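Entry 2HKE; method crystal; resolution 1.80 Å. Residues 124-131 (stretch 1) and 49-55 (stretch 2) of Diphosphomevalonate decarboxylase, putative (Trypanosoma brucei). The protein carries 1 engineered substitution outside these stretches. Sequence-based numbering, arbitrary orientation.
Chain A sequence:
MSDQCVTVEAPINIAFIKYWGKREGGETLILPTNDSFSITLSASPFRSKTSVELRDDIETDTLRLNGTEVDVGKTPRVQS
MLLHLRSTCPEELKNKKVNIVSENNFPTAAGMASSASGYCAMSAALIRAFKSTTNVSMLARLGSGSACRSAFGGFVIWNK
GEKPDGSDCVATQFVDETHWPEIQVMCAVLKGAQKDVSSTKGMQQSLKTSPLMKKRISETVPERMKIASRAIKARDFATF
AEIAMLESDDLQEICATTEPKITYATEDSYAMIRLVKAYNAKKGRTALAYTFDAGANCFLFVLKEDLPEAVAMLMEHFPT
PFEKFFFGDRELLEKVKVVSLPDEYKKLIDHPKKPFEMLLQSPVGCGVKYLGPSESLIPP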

# COMPACT_ATOMS: atom_id res chain seq x y z
N ALA A 124 6.94 -10.93 -9.44
CA ALA A 124 6.26 -11.37 -10.66
C ALA A 124 7.23 -11.54 -11.84
O ALA A 124 7.13 -12.51 -12.57
CB ALA A 124 5.13 -10.40 -11.06
N ALA A 125 8.20 -10.63 -11.97
CA ALA A 125 9.21 -10.71 -13.05
C ALA A 125 10.09 -11.93 -12.86
O ALA A 125 10.37 -12.64 -13.82
CB ALA A 125 10.07 -9.40 -13.09
N LEU A 126 10.51 -12.21 -11.63
CA LEU A 126 11.37 -13.32 -11.34
C LEU A 126 10.67 -14.65 -11.59
O LEU A 126 11.27 -15.59 -12.12
CB LEU A 126 11.88 -13.28 -9.91
CG LEU A 126 12.97 -12.26 -9.63
CD1 LEU A 126 13.15 -12.06 -8.12
CD2 LEU A 126 14.26 -12.69 -10.33
N ILE A 127 9.42 -14.75 -11.18
CA ILE A 127 8.66 -15.99 -11.28
C ILE A 127 8.48 -16.30 -12.78
O ILE A 127 8.62 -17.44 -13.17
CB ILE A 127 7.31 -15.90 -10.56
CG1 ILE A 127 7.49 -16.04 -9.04
CG2 ILE A 127 6.33 -16.97 -11.04
CD1 ILE A 127 6.32 -15.48 -8.25
N ARG A 128 8.20 -15.30 -13.59
CA ARG A 128 8.03 -15.53 -15.02
C ARG A 128 9.35 -15.98 -15.64
O ARG A 128 9.41 -17.02 -16.31
CB ARG A 128 7.48 -14.33 -15.75
CG ARG A 128 7.16 -14.68 -17.21
CD ARG A 128 6.32 -13.73 -17.90
NE ARG A 128 4.92 -13.92 -17.59
CZ ARG A 128 3.95 -13.27 -18.20
NH1 ARG A 128 4.22 -12.37 -19.15
NH2 ARG A 128 2.72 -13.50 -17.84
N ALA A 129 10.42 -15.25 -15.34
CA ALA A 129 11.75 -15.55 -15.91
C ALA A 129 12.26 -16.93 -15.58
O ALA A 129 12.85 -17.59 -16.44
CB ALA A 129 12.79 -14.49 -15.44
N PHE A 130 12.07 -17.36 -14.35
CA PHE A 130 12.59 -18.64 -13.88
C PHE A 130 11.61 -19.79 -14.05
O PHE A 130 11.92 -20.93 -13.66
CB PHE A 130 12.99 -18.51 -12.41
CG PHE A 130 14.36 -17.94 -12.20
CD1 PHE A 130 14.57 -16.56 -12.17
CD2 PHE A 130 15.45 -18.77 -12.06
CE1 PHE A 130 15.86 -16.05 -11.97
CE2 PHE A 130 16.76 -18.26 -11.88
CZ PHE A 130 16.94 -16.89 -11.85
N LYS A 131 10.41 -19.49 -14.54
CA LYS A 131 9.32 -20.44 -14.58
C LYS A 131 9.13 -21.19 -13.27
O LYS A 131 9.02 -22.44 -13.22
CB LYS A 131 9.54 -21.39 -15.74
CG LYS A 131 9.88 -20.66 -17.01
CD LYS A 131 10.00 -21.59 -18.17
CE LYS A 131 9.85 -20.83 -19.49
NZ LYS A 131 8.43 -20.34 -19.61
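Stretch 2, residues 49-55: KTSVELR

How do the two backbones run past each other? Residues 49-55 form an extended strand, the continuation of one that begins earlier in the chain, and they lie along a helix that is already under way at Ala 124. Both run in nearly the same direction: the N-to-C axes cross at -25° and approach to 8.0 Å. In this register the CA of Ala 125 lies 6.2 Å from the CA of Val 52 and, one helical turn on, the CA of Ala 129 lies 7.0 Å from the CA of Leu 54. At Lys 131 the chain leaves helical geometry with positive phi, in a Schellman motif.

Which face of the strand meets the helix? The alternation of an extended chain decides it: the CA-to-CB bonds of Thr 50, Val 52 and Leu 54 point toward the helix, while those of Ser 51 and Glu 53 point away. No hydrogen bond links the two stretches, so the contact rests on packing.

What does Val 52 sit against? It lies between two small residues one turn apart, its CG1 3.8 Å from Ala 125 CB and its CG2 3.5 Å from Ala 129 CB. Val 52 CG2 also reaches to 3.4 Å from the backbone O of Ala 125. Leu 126 starts sideways, but its CD2 comes within 4.0 Å of Val 52 CG1.

How is the far end of the contact closed? Leu 54, the strand residue most covered by the helix, lies over one face of the Phe 130 ring. Its CD1 stands 4.1 Å from the centroid of the ring atoms CG, CD1, CD2, CE1, CE2 and CZ of Phe 130, nearly along the ring normal, a CH-pi contact. Leu 54 CD2 also lies 4.3 Å from Ala 129 CB.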

# COMPACT_ATOMS: atom_id res chain seq x y z
N LYS A 49 8.55 -0.59 -11.42
CA LYS A 49 8.83 -1.36 -12.60
C LYS A 49 10.11 -2.13 -12.34
O LYS A 49 11.08 -1.56 -11.80
CB LYS A 49 9.00 -0.40 -13.76
CG LYS A 49 9.42 -1.04 -15.08
CD LYS A 49 9.09 -0.02 -16.20
CE LYS A 49 9.74 -0.30 -17.47
NZ LYS A 49 9.53 0.88 -18.40
N THR A 50 10.09 -3.43 -12.68
CA THR A 50 11.29 -4.29 -12.64
C THR A 50 11.45 -5.06 -13.94
O THR A 50 10.49 -5.59 -14.48
CB THR A 50 11.21 -5.35 -11.50
OG1 THR A 50 11.19 -4.70 -10.24
CG2 THR A 50 12.36 -6.35 -11.53
N SER A 51 12.70 -5.14 -14.37
CA SER A 51 13.13 -5.96 -15.49
C SER A 51 14.12 -6.98 -14.95
O SER A 51 14.99 -6.66 -14.14
CB SER A 51 13.78 -5.10 -16.59
OG SER A 51 12.79 -4.38 -17.33
N VAL A 52 13.98 -8.22 -15.38
CA VAL A 52 14.95 -9.22 -15.01
C VAL A 52 15.48 -9.91 -16.28
O VAL A 52 14.72 -10.08 -17.24
CB VAL A 52 14.37 -10.26 -14.00
CG1 VAL A 52 13.81 -9.54 -12.75
CG2 VAL A 52 13.29 -11.14 -14.65
N GLU A 53 16.75 -10.31 -16.23
CA GLU A 53 17.35 -11.09 -17.32
C GLU A 53 18.12 -12.27 -16.77
O GLU A 53 18.97 -12.10 -15.92
CB GLU A 53 18.27 -10.20 -18.15
CG GLU A 53 18.58 -10.78 -19.55
CD GLU A 53 19.77 -10.10 -20.24
OE1 GLU A 53 20.25 -9.01 -19.84
OE2 GLU A 53 20.26 -10.71 -21.21
N LEU A 54 17.80 -13.49 -17.22
CA LEU A 54 18.59 -14.66 -16.79
C LEU A 54 19.89 -14.65 -17.55
O LEU A 54 19.92 -14.28 -18.72
CB LEU A 54 17.86 -15.99 -17.00
CG LEU A 54 16.69 -16.37 -16.08
CD1 LEU A 54 16.58 -17.88 -15.95
CD2 LEU A 54 16.86 -15.80 -14.71
N ARG A 55 20.97 -15.02 -16.86
CA ARG A 55 22.31 -14.96 -17.43
C ARG A 55 23.08 -16.26 -17.17
O ARG A 55 22.84 -16.98 -16.17
CB ARG A 55 23.09 -13.80 -16.80
CG ARG A 55 22.50 -12.40 -16.99
CD ARG A 55 22.62 -11.91 -18.44
NE ARG A 55 24.00 -11.91 -18.94
CZ ARG A 55 24.88 -10.90 -18.82
NH1 ARG A 55 24.56 -9.76 -18.22
NH2 ARG A 55 26.10 -11.04 -19.32